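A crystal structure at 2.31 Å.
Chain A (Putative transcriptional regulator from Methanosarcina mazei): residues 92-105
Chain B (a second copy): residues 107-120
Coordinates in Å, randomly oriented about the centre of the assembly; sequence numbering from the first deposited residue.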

ATOM      1  N   SER A  92       5.372  11.924 -21.363  1.00 57.05           N
ATOM      2  CA  SER A  92       5.661  12.762 -20.213  1.00 58.63           C
ATOM      3  C   SER A  92       6.066  11.894 -19.026  1.00 59.74           C
ATOM      4  O   SER A  92       5.442  10.847 -18.782  1.00 59.88           O
ATOM      5  N   LYS A  93       7.113  12.284 -18.298  1.00 60.57           N
ATOM      6  CA  LYS A  93       7.454  11.506 -17.094  1.00 61.89           C
ATOM      7  C   LYS A  93       6.481  11.757 -15.938  1.00 61.91           C
ATOM      8  O   LYS A  93       6.486  11.033 -14.935  1.00 62.32           O
ATOM      9  N   ASN A  94       5.632  12.765 -16.109  1.00 62.15           N
ATOM     10  CA  ASN A  94       4.594  13.075 -15.132  1.00 62.13           C
ATOM     11  C   ASN A  94       3.368  12.215 -15.364  1.00 61.81           C
ATOM     12  O   ASN A  94       2.601  11.959 -14.428  1.00 62.26           O
ATOM     13  N   GLN A  95       3.190  11.787 -16.615  1.00 60.73           N
ATOM     14  CA  GLN A  95       2.174  10.822 -16.984  1.00 59.33           C
ATOM     15  C   GLN A  95       2.450   9.512 -16.271  1.00 58.19           C
ATOM     16  O   GLN A  95       1.558   8.951 -15.637  1.00 58.52           O
ATOM     17  N   ILE A  96       3.693   9.042 -16.355  1.00 56.41           N
ATOM     18  CA  ILE A  96       4.075   7.726 -15.846  1.00 54.60           C
ATOM     19  C   ILE A  96       3.811   7.609 -14.341  1.00 53.67           C
ATOM     20  O   ILE A  96       3.223   6.624 -13.885  1.00 52.59           O
ATOM     21  N   ARG A  97       4.279   8.616 -13.600  1.00 52.23           N
ATOM     22  CA  ARG A  97       4.127   8.698 -12.154  1.00 51.65           C
ATOM     23  C   ARG A  97       2.656   8.843 -11.771  1.00 49.86           C
ATOM     24  O   ARG A  97       2.198   8.236 -10.807  1.00 49.64           O
ATOM     25  N   ASN A  98       1.911   9.657 -12.513  1.00 48.15           N
ATOM     26  CA  ASN A  98       0.499   9.860 -12.194  1.00 47.36           C
ATOM     27  C   ASN A  98      -0.332   8.574 -12.360  1.00 45.48           C
ATOM     28  O   ASN A  98      -1.301   8.339 -11.630  1.00 45.03           O
ATOM     29  N   ILE A  99       0.067   7.762 -13.336  1.00 43.59           N
ATOM     30  CA  ILE A  99      -0.579   6.492 -13.648  1.00 41.62           C
ATOM     31  C   ILE A  99      -0.311   5.488 -12.545  1.00 40.30           C
ATOM     32  O   ILE A  99      -1.208   4.769 -12.099  1.00 39.18           O
ATOM     33  N   ILE A 100       0.938   5.444 -12.114  1.00 39.46           N
ATOM     34  CA  ILE A 100       1.357   4.480 -11.127  1.00 39.36           C
ATOM     35  C   ILE A 100       0.741   4.881  -9.784  1.00 39.34           C
ATOM     36  O   ILE A 100       0.203   4.031  -9.056  1.00 39.25           O
ATOM     37  N   GLN A 101       0.741   6.183  -9.490  1.00 39.14           N
ATOM     38  CA  GLN A 101       0.122   6.672  -8.254  1.00 39.34           C
ATOM     39  C   GLN A 101      -1.383   6.493  -8.160  1.00 38.68           C
ATOM     40  O   GLN A 101      -1.890   6.100  -7.104  1.00 38.39           O
ATOM     41  N   LYS A 102      -2.108   6.790  -9.230  1.00 37.86           N
ATOM     42  CA  LYS A 102      -3.555   6.526  -9.211  1.00 38.26           C
ATOM     43  C   LYS A 102      -3.764   5.058  -8.887  1.00 37.43           C
ATOM     44  O   LYS A 102      -4.650   4.726  -8.119  1.00 37.93           O
ATOM     45  N   ILE A 103      -2.915   4.176  -9.428  1.00 36.83           N
ATOM     46  CA  ILE A 103      -3.029   2.745  -9.108  1.00 36.32           C
ATOM     47  C   ILE A 103      -2.661   2.439  -7.664  1.00 35.77           C
ATOM     48  O   ILE A 103      -3.300   1.627  -7.027  1.00 36.04           O
ATOM     49  N   VAL A 104      -1.612   3.059  -7.148  1.00 35.85           N
ATOM     50  CA  VAL A 104      -1.204   2.742  -5.786  1.00 35.43           C
ATOM     51  C   VAL A 104      -2.241   3.294  -4.825  1.00 36.30           C
ATOM     52  O   VAL A 104      -2.522   2.701  -3.799  1.00 36.94           O
ATOM     53  N   GLN A 105      -2.810   4.421  -5.192  1.00 36.76           N
ATOM     54  CA  GLN A 105      -3.869   5.039  -4.458  1.00 38.28           C
ATOM     55  C   GLN A 105      -5.083   4.147  -4.389  1.00 39.76           C
ATOM     56  O   GLN A 105      -5.732   4.052  -3.352  1.00 39.65           O
TER
ATOM     57  N   TRP B 107       1.357   5.609   3.973  1.00 34.76           N
ATOM     58  CA  TRP B 107       2.122   4.504   3.366  1.00 34.49           C
ATOM     59  C   TRP B 107       2.117   4.667   1.854  1.00 34.42           C
ATOM     60  O   TRP B 107       3.154   4.523   1.190  1.00 33.87           O
ATOM     61  N   ALA B 108       0.943   4.972   1.315  1.00 34.41           N
ATOM     62  CA  ALA B 108       0.793   5.204  -0.130  1.00 35.51           C
ATOM     63  C   ALA B 108       1.595   6.416  -0.606  1.00 35.85           C
ATOM     64  O   ALA B 108       2.182   6.368  -1.689  1.00 34.04           O
ATOM     65  N   ASP B 109       1.593   7.496   0.193  1.00 37.07           N
ATOM     66  CA  ASP B 109       2.421   8.670  -0.098  1.00 38.76           C
ATOM     67  C   ASP B 109       3.895   8.334  -0.119  1.00 39.52           C
ATOM     68  O   ASP B 109       4.590   8.764  -1.043  1.00 39.37           O
ATOM     69  N   ARG B 110       4.385   7.604   0.896  1.00 41.28           N
ATOM     70  CA  ARG B 110       5.833   7.273   0.949  1.00 43.28           C
ATOM     71  C   ARG B 110       6.260   6.448  -0.239  1.00 43.95           C
ATOM     72  O   ARG B 110       7.245   6.783  -0.877  1.00 43.61           O
ATOM     73  N   LEU B 111       5.526   5.362  -0.515  1.00 45.52           N
ATOM     74  CA  LEU B 111       5.758   4.507  -1.698  1.00 46.54           C
ATOM     75  C   LEU B 111       5.758   5.397  -2.960  1.00 47.48           C
ATOM     76  O   LEU B 111       6.537   5.187  -3.893  1.00 47.02           O
ATOM     77  N   GLY B 112       4.881   6.399  -2.964  1.00 48.00           N
ATOM     78  CA  GLY B 112       4.889   7.427  -3.992  1.00 49.62           C
ATOM     79  C   GLY B 112       6.236   8.081  -4.220  1.00 50.72           C
ATOM     80  O   GLY B 112       6.761   8.013  -5.332  1.00 51.17           O
ATOM     81  N   GLN B 113       6.775   8.733  -3.177  1.00 51.53           N
ATOM     82  CA  GLN B 113       8.106   9.372  -3.207  1.00 52.04           C
ATOM     83  C   GLN B 113       9.231   8.430  -3.625  1.00 53.07           C
ATOM     84  O   GLN B 113      10.149   8.828  -4.340  1.00 52.96           O
ATOM     85  N   GLU B 114       9.156   7.188  -3.167  1.00 54.46           N
ATOM     86  CA  GLU B 114      10.170   6.200  -3.481  1.00 56.67           C
ATOM     87  C   GLU B 114      10.179   5.828  -4.945  1.00 57.68           C
ATOM     88  O   GLU B 114      11.235   5.546  -5.506  1.00 58.02           O
ATOM     89  N   LEU B 115       9.016   5.854  -5.573  1.00 58.99           N
ATOM     90  CA  LEU B 115       8.947   5.577  -6.997  1.00 60.94           C
ATOM     91  C   LEU B 115       9.561   6.649  -7.899  1.00 62.00           C
ATOM     92  O   LEU B 115       9.961   6.348  -9.014  1.00 62.35           O
ATOM     93  N   LYS B 116       9.670   7.884  -7.425  1.00 63.40           N
ATOM     94  CA  LYS B 116      10.235   8.935  -8.273  1.00 64.46           C
ATOM     95  C   LYS B 116      11.747   9.124  -8.069  1.00 65.66           C
ATOM     96  O   LYS B 116      12.400   9.858  -8.820  1.00 66.00           O
ATOM     97  N   GLU B 117      12.285   8.450  -7.049  1.00 67.06           N
ATOM     98  CA  GLU B 117      13.721   8.152  -6.956  1.00 68.39           C
ATOM     99  C   GLU B 117      14.057   6.897  -7.749  1.00 69.01           C
ATOM    100  O   GLU B 117      15.223   6.480  -7.814  1.00 69.44           O
ATOM    101  N   TRP B 118      13.033   6.273  -8.320  1.00 69.82           N
ATOM    102  CA  TRP B 118      13.247   5.118  -9.163  1.00 70.56           C
ATOM    103  C   TRP B 118      13.575   5.589 -10.563  1.00 72.19           C
ATOM    104  O   TRP B 118      14.581   5.172 -11.132  1.00 72.25           O
ATOM    105  N   GLU B 119      12.725   6.465 -11.095  1.00 74.31           N
ATOM    106  CA  GLU B 119      12.920   7.063 -12.412  1.00 76.57           C
ATOM    107  C   GLU B 119      14.196   7.929 -12.441  1.00 78.04           C
ATOM    108  O   GLU B 119      15.136   7.637 -13.194  1.00 77.93           O
ATOM    109  N   ASN B 120      14.232   8.963 -11.597  1.00 80.10           N
ATOM    110  CA  ASN B 120      15.419   9.828 -11.439  1.00 82.04           C
ATOM    111  C   ASN B 120      16.554   9.200 -10.585  1.00 83.03           C
ATOM    112  O   ASN B 120      16.834   9.637  -9.454  1.00 83.12           O
TER

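Helices 93-105 of chain A and 107-119 of chain B pack nearly antiparallel, at 157°, their axes approaching to 10.0 Å. Contact is closest in backbone terms where B:Gly112 has no side chain, and a CB would sit tightly against the A:Gln101 amide; the end of the amide packs on B:Gly112. The CA-to-CB bond of A:Gln101 points sideways, but its t, p rotamer brings the amide nearer chain B. This amide is probably turned over in the model, so its polar pairing remains open.

The apolar seam is formed by A:Ile100 and A:Val104, both directed toward chain B. A:Ile100 adopts m, t and places CG2 only 3.2 Å from CD2 of B:Leu115, a tight contact; the leucine itself has an off-well chi1 of -96° and a p chi2. A:Val104, with chi1 t, sets CG1 4.0 Å from CB of B:Ala108 and 4.1 Å from CD1 of B:Leu111.

Towards the other end, A:Arg97 extends as m, t, t, carrying NE to 3.5 Å from CB of B:Lys116. NH2 of A:Arg97 lies 4.5 Å from OE1 of B:Glu119, beyond a salt bridge, with the oxygen well out of the guanidinium plane. The same OE1 of B:Glu119 approaches CB of A:Lys93 at 2.9 Å; the rest of the A:Lys93 chain, p then t, t, t, carries NZ away from the carboxylate.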

ATOM      1  CB  SER A  92       4.393  13.578 -19.887  1.00 58.90           C
ATOM      2  OG  SER A  92       3.222  13.019 -20.523  1.00 58.15           O
ATOM      3  CB  LYS A  93       8.925  11.653 -16.664  1.00 62.35           C
ATOM      4  CG  LYS A  93       9.364  13.021 -16.176  1.00 63.29           C
ATOM      5  CD  LYS A  93      10.887  13.026 -15.953  1.00 65.31           C
ATOM      6  CE  LYS A  93      11.440  14.437 -15.737  1.00 66.17           C
ATOM      7  NZ  LYS A  93      12.922  14.423 -15.815  1.00 67.15           N
ATOM      8  CB  ASN A  94       4.230  14.566 -15.142  1.00 62.09           C
ATOM      9  CG  ASN A  94       4.557  15.252 -13.818  1.00 63.45           C
ATOM     10  OD1 ASN A  94       5.719  15.283 -13.382  1.00 64.05           O
ATOM     11  ND2 ASN A  94       3.521  15.787 -13.154  1.00 63.87           N
ATOM     12  CB  GLN A  95       2.160  10.614 -18.503  1.00 59.59           C
ATOM     13  CG  GLN A  95       1.634   9.229 -18.995  1.00 61.80           C
ATOM     14  CD  GLN A  95       0.108   9.158 -19.172  1.00 64.43           C
ATOM     15  OE1 GLN A  95      -0.660   9.573 -18.294  1.00 65.59           O
ATOM     16  NE2 GLN A  95      -0.333   8.622 -20.317  1.00 64.75           N
ATOM     17  CB  ILE A  96       5.590   7.410 -16.095  1.00 54.42           C
ATOM     18  CG1 ILE A  96       6.063   7.811 -17.513  1.00 54.95           C
ATOM     19  CG2 ILE A  96       5.900   5.956 -15.745  1.00 53.70           C
ATOM     20  CD1 ILE A  96       5.312   7.204 -18.681  1.00 52.71           C
ATOM     21  CB  ARG A  97       4.921   9.894 -11.588  1.00 52.41           C
ATOM     22  CG  ARG A  97       6.425   9.934 -11.912  1.00 56.57           C
ATOM     23  CD  ARG A  97       7.102  11.200 -11.318  1.00 62.09           C
ATOM     24  NE  ARG A  97       8.565  11.194 -11.458  1.00 66.28           N
ATOM     25  CZ  ARG A  97       9.293  12.162 -12.033  1.00 68.48           C
ATOM     26  NH1 ARG A  97       8.705  13.251 -12.529  1.00 69.47           N
ATOM     27  NH2 ARG A  97      10.622  12.043 -12.106  1.00 68.42           N
ATOM     28  CB  ASN A  98      -0.101  11.006 -13.018  1.00 48.22           C
ATOM     29  CG  ASN A  98       0.384  12.392 -12.568  1.00 52.01           C
ATOM     30  OD1 ASN A  98       1.349  12.541 -11.794  1.00 55.78           O
ATOM     31  ND2 ASN A  98      -0.285  13.424 -13.077  1.00 54.81           N
ATOM     32  CB  ILE A  99      -0.091   5.936 -15.033  1.00 41.54           C
ATOM     33  CG1 ILE A  99      -0.672   6.792 -16.175  1.00 42.02           C
ATOM     34  CG2 ILE A  99      -0.463   4.501 -15.212  1.00 39.68           C
ATOM     35  CD1 ILE A  99      -0.910   6.054 -17.487  1.00 42.63           C
ATOM     36  CB  ILE A 100       2.895   4.356 -11.080  1.00 39.46           C
ATOM     37  CG1 ILE A 100       3.420   3.771 -12.392  1.00 38.76           C
ATOM     38  CG2 ILE A 100       3.329   3.439  -9.910  1.00 41.06           C
ATOM     39  CD1 ILE A 100       4.955   3.658 -12.503  1.00 35.01           C
ATOM     40  CB  GLN A 101       0.470   8.135  -7.959  1.00 39.92           C
ATOM     41  CG  GLN A 101       0.255   8.469  -6.473  1.00 41.24           C
ATOM     42  CD  GLN A 101       1.164   7.632  -5.525  1.00 44.83           C
ATOM     43  OE1 GLN A 101       0.823   7.381  -4.345  1.00 43.32           O
ATOM     44  NE2 GLN A 101       2.328   7.222  -6.038  1.00 43.67           N
ATOM     45  CB  LYS A 102      -4.225   6.896 -10.551  1.00 38.45           C
ATOM     46  CG  LYS A 102      -4.427   8.402 -10.770  1.00 40.58           C
ATOM     47  CD  LYS A 102      -5.872   8.836 -10.349  1.00 45.55           C
ATOM     48  CE  LYS A 102      -5.870   9.761  -9.140  1.00 46.24           C
ATOM     49  NZ  LYS A 102      -5.630  11.186  -9.555  1.00 46.94           N
ATOM     50  CB  ILE A 103      -2.203   1.829 -10.050  1.00 36.34           C
ATOM     51  CG1 ILE A 103      -2.710   1.935 -11.497  1.00 37.53           C
ATOM     52  CG2 ILE A 103      -2.356   0.370  -9.647  1.00 36.02           C
ATOM     53  CD1 ILE A 103      -1.718   1.413 -12.523  1.00 36.33           C
ATOM     54  CB  VAL A 104       0.177   3.281  -5.460  1.00 35.82           C
ATOM     55  CG1 VAL A 104       0.343   3.500  -3.923  1.00 35.36           C
ATOM     56  CG2 VAL A 104       1.257   2.374  -6.045  1.00 32.65           C
ATOM     57  CB  GLN A 105      -4.250   6.338  -5.158  1.00 38.12           C
ATOM     58  CG  GLN A 105      -5.238   7.192  -4.390  1.00 38.55           C
ATOM     59  CD  GLN A 105      -4.711   7.583  -3.019  1.00 38.25           C
ATOM     60  OE1 GLN A 105      -3.608   8.164  -2.896  1.00 36.23           O
ATOM     61  NE2 GLN A 105      -5.493   7.274  -1.983  1.00 34.01           N
TER
ATOM     62  CB  TRP B 107       1.477   3.168   3.679  1.00 34.76           C
ATOM     63  CG  TRP B 107       1.502   2.722   5.109  1.00 34.81           C
ATOM     64  CD1 TRP B 107       2.256   3.242   6.136  1.00 35.09           C
ATOM     65  CD2 TRP B 107       0.777   1.620   5.662  1.00 33.55           C
ATOM     66  NE1 TRP B 107       2.017   2.550   7.295  1.00 36.56           N
ATOM     67  CE2 TRP B 107       1.118   1.542   7.032  1.00 36.17           C
ATOM     68  CE3 TRP B 107      -0.115   0.681   5.129  1.00 34.47           C
ATOM     69  CZ2 TRP B 107       0.585   0.568   7.882  1.00 34.46           C
ATOM     70  CZ3 TRP B 107      -0.661  -0.284   5.981  1.00 35.43           C
ATOM     71  CH2 TRP B 107      -0.285  -0.344   7.340  1.00 34.44           C
ATOM     72  CB  ALA B 108      -0.668   5.359  -0.514  1.00 35.02           C
ATOM     73  CB  ASP B 109       2.254   9.770   0.939  1.00 39.23           C
ATOM     74  CG  ASP B 109       0.877  10.337   0.981  1.00 40.48           C
ATOM     75  OD1 ASP B 109       0.064  10.088   0.057  1.00 44.12           O
ATOM     76  OD2 ASP B 109       0.615  11.052   1.963  1.00 40.43           O
ATOM     77  CB  ARG B 110       6.287   6.571   2.231  1.00 43.01           C
ATOM     78  CG  ARG B 110       7.838   6.419   2.266  1.00 48.53           C
ATOM     79  CD  ARG B 110       8.415   5.621   3.457  1.00 55.56           C
ATOM     80  NE  ARG B 110       7.829   4.285   3.587  1.00 60.00           N
ATOM     81  CZ  ARG B 110       6.921   3.945   4.508  1.00 63.29           C
ATOM     82  NH1 ARG B 110       6.497   4.835   5.404  1.00 63.79           N
ATOM     83  NH2 ARG B 110       6.439   2.706   4.537  1.00 64.93           N
ATOM     84  CB  LEU B 111       4.656   3.435  -1.809  1.00 46.60           C
ATOM     85  CG  LEU B 111       4.890   1.996  -2.333  1.00 47.28           C
ATOM     86  CD1 LEU B 111       3.565   1.330  -2.735  1.00 46.69           C
ATOM     87  CD2 LEU B 111       5.893   1.850  -3.448  1.00 46.41           C
ATOM     88  CB  GLN B 113       8.466   9.955  -1.847  1.00 51.58           C
ATOM     89  CG  GLN B 113       7.782  11.280  -1.513  1.00 51.78           C
ATOM     90  CD  GLN B 113       7.769  12.269  -2.682  1.00 50.74           C
ATOM     91  OE1 GLN B 113       6.708  12.678  -3.138  1.00 48.42           O
ATOM     92  NE2 GLN B 113       8.952  12.652  -3.165  1.00 50.93           N
ATOM     93  CB  GLU B 114      10.020   4.965  -2.612  1.00 56.35           C
ATOM     94  CG  GLU B 114      10.916   4.996  -1.376  1.00 59.25           C
ATOM     95  CD  GLU B 114      12.265   4.277  -1.572  1.00 62.91           C
ATOM     96  OE1 GLU B 114      12.783   4.189  -2.713  1.00 63.46           O
ATOM     97  OE2 GLU B 114      12.813   3.772  -0.563  1.00 66.04           O
ATOM     98  CB  LEU B 115       7.522   5.263  -7.422  1.00 60.76           C
ATOM     99  CG  LEU B 115       7.250   3.762  -7.480  1.00 60.97           C
ATOM    100  CD1 LEU B 115       6.818   3.201  -6.153  1.00 61.30           C
ATOM    101  CD2 LEU B 115       6.190   3.504  -8.505  1.00 62.38           C
ATOM    102  CB  LYS B 116       9.389  10.233  -8.214  1.00 64.58           C
ATOM    103  CG  LYS B 116       9.802  11.341  -7.260  1.00 63.76           C
ATOM    104  CD  LYS B 116       8.743  12.424  -7.301  1.00 64.27           C
ATOM    105  CE  LYS B 116       9.335  13.803  -7.551  1.00 65.19           C
ATOM    106  NZ  LYS B 116       9.874  14.489  -6.344  1.00 65.60           N
ATOM    107  CB  GLU B 117      14.146   7.917  -5.513  1.00 68.52           C
ATOM    108  CG  GLU B 117      14.730   9.122  -4.837  1.00 69.55           C
ATOM    109  CD  GLU B 117      14.161   9.282  -3.460  1.00 71.46           C
ATOM    110  OE1 GLU B 117      14.528   8.469  -2.578  1.00 72.63           O
ATOM    111  OE2 GLU B 117      13.329  10.205  -3.270  1.00 71.38           O
ATOM    112  CB  TRP B 118      12.042   4.189  -9.178  1.00 69.55           C
ATOM    113  CG  TRP B 118      12.222   3.082 -10.151  1.00 66.61           C
ATOM    114  CD1 TRP B 118      13.103   2.052 -10.049  1.00 62.79           C
ATOM    115  CD2 TRP B 118      11.535   2.905 -11.396  1.00 63.45           C
ATOM    116  NE1 TRP B 118      13.001   1.231 -11.137  1.00 61.41           N
ATOM    117  CE2 TRP B 118      12.050   1.731 -11.988  1.00 62.24           C
ATOM    118  CE3 TRP B 118      10.531   3.617 -12.063  1.00 62.66           C
ATOM    119  CZ2 TRP B 118      11.594   1.245 -13.226  1.00 60.43           C
ATOM    120  CZ3 TRP B 118      10.075   3.133 -13.296  1.00 61.12           C
ATOM    121  CH2 TRP B 118      10.609   1.958 -13.859  1.00 60.64           C
ATOM    122  CB  GLU B 119      11.671   7.865 -12.810  1.00 76.57           C
ATOM    123  CG  GLU B 119      11.147   7.581 -14.228  1.00 77.05           C
ATOM    124  CD  GLU B 119      11.435   8.697 -15.248  1.00 78.27           C
ATOM    125  OE1 GLU B 119      10.466   9.362 -15.680  1.00 78.36           O
ATOM    126  OE2 GLU B 119      12.614   8.902 -15.630  1.00 78.57           O
ATOM    127  CB  ASN B 120      15.005  11.197 -10.878  1.00 82.31           C
ATOM    128  CG  ASN B 120      16.171  12.171 -10.786  1.00 83.35           C
ATOM    129  OD1 ASN B 120      16.679  12.667 -11.807  1.00 84.32           O
ATOM    130  ND2 ASN B 120      16.609  12.444  -9.558  1.00 83.74           N
TER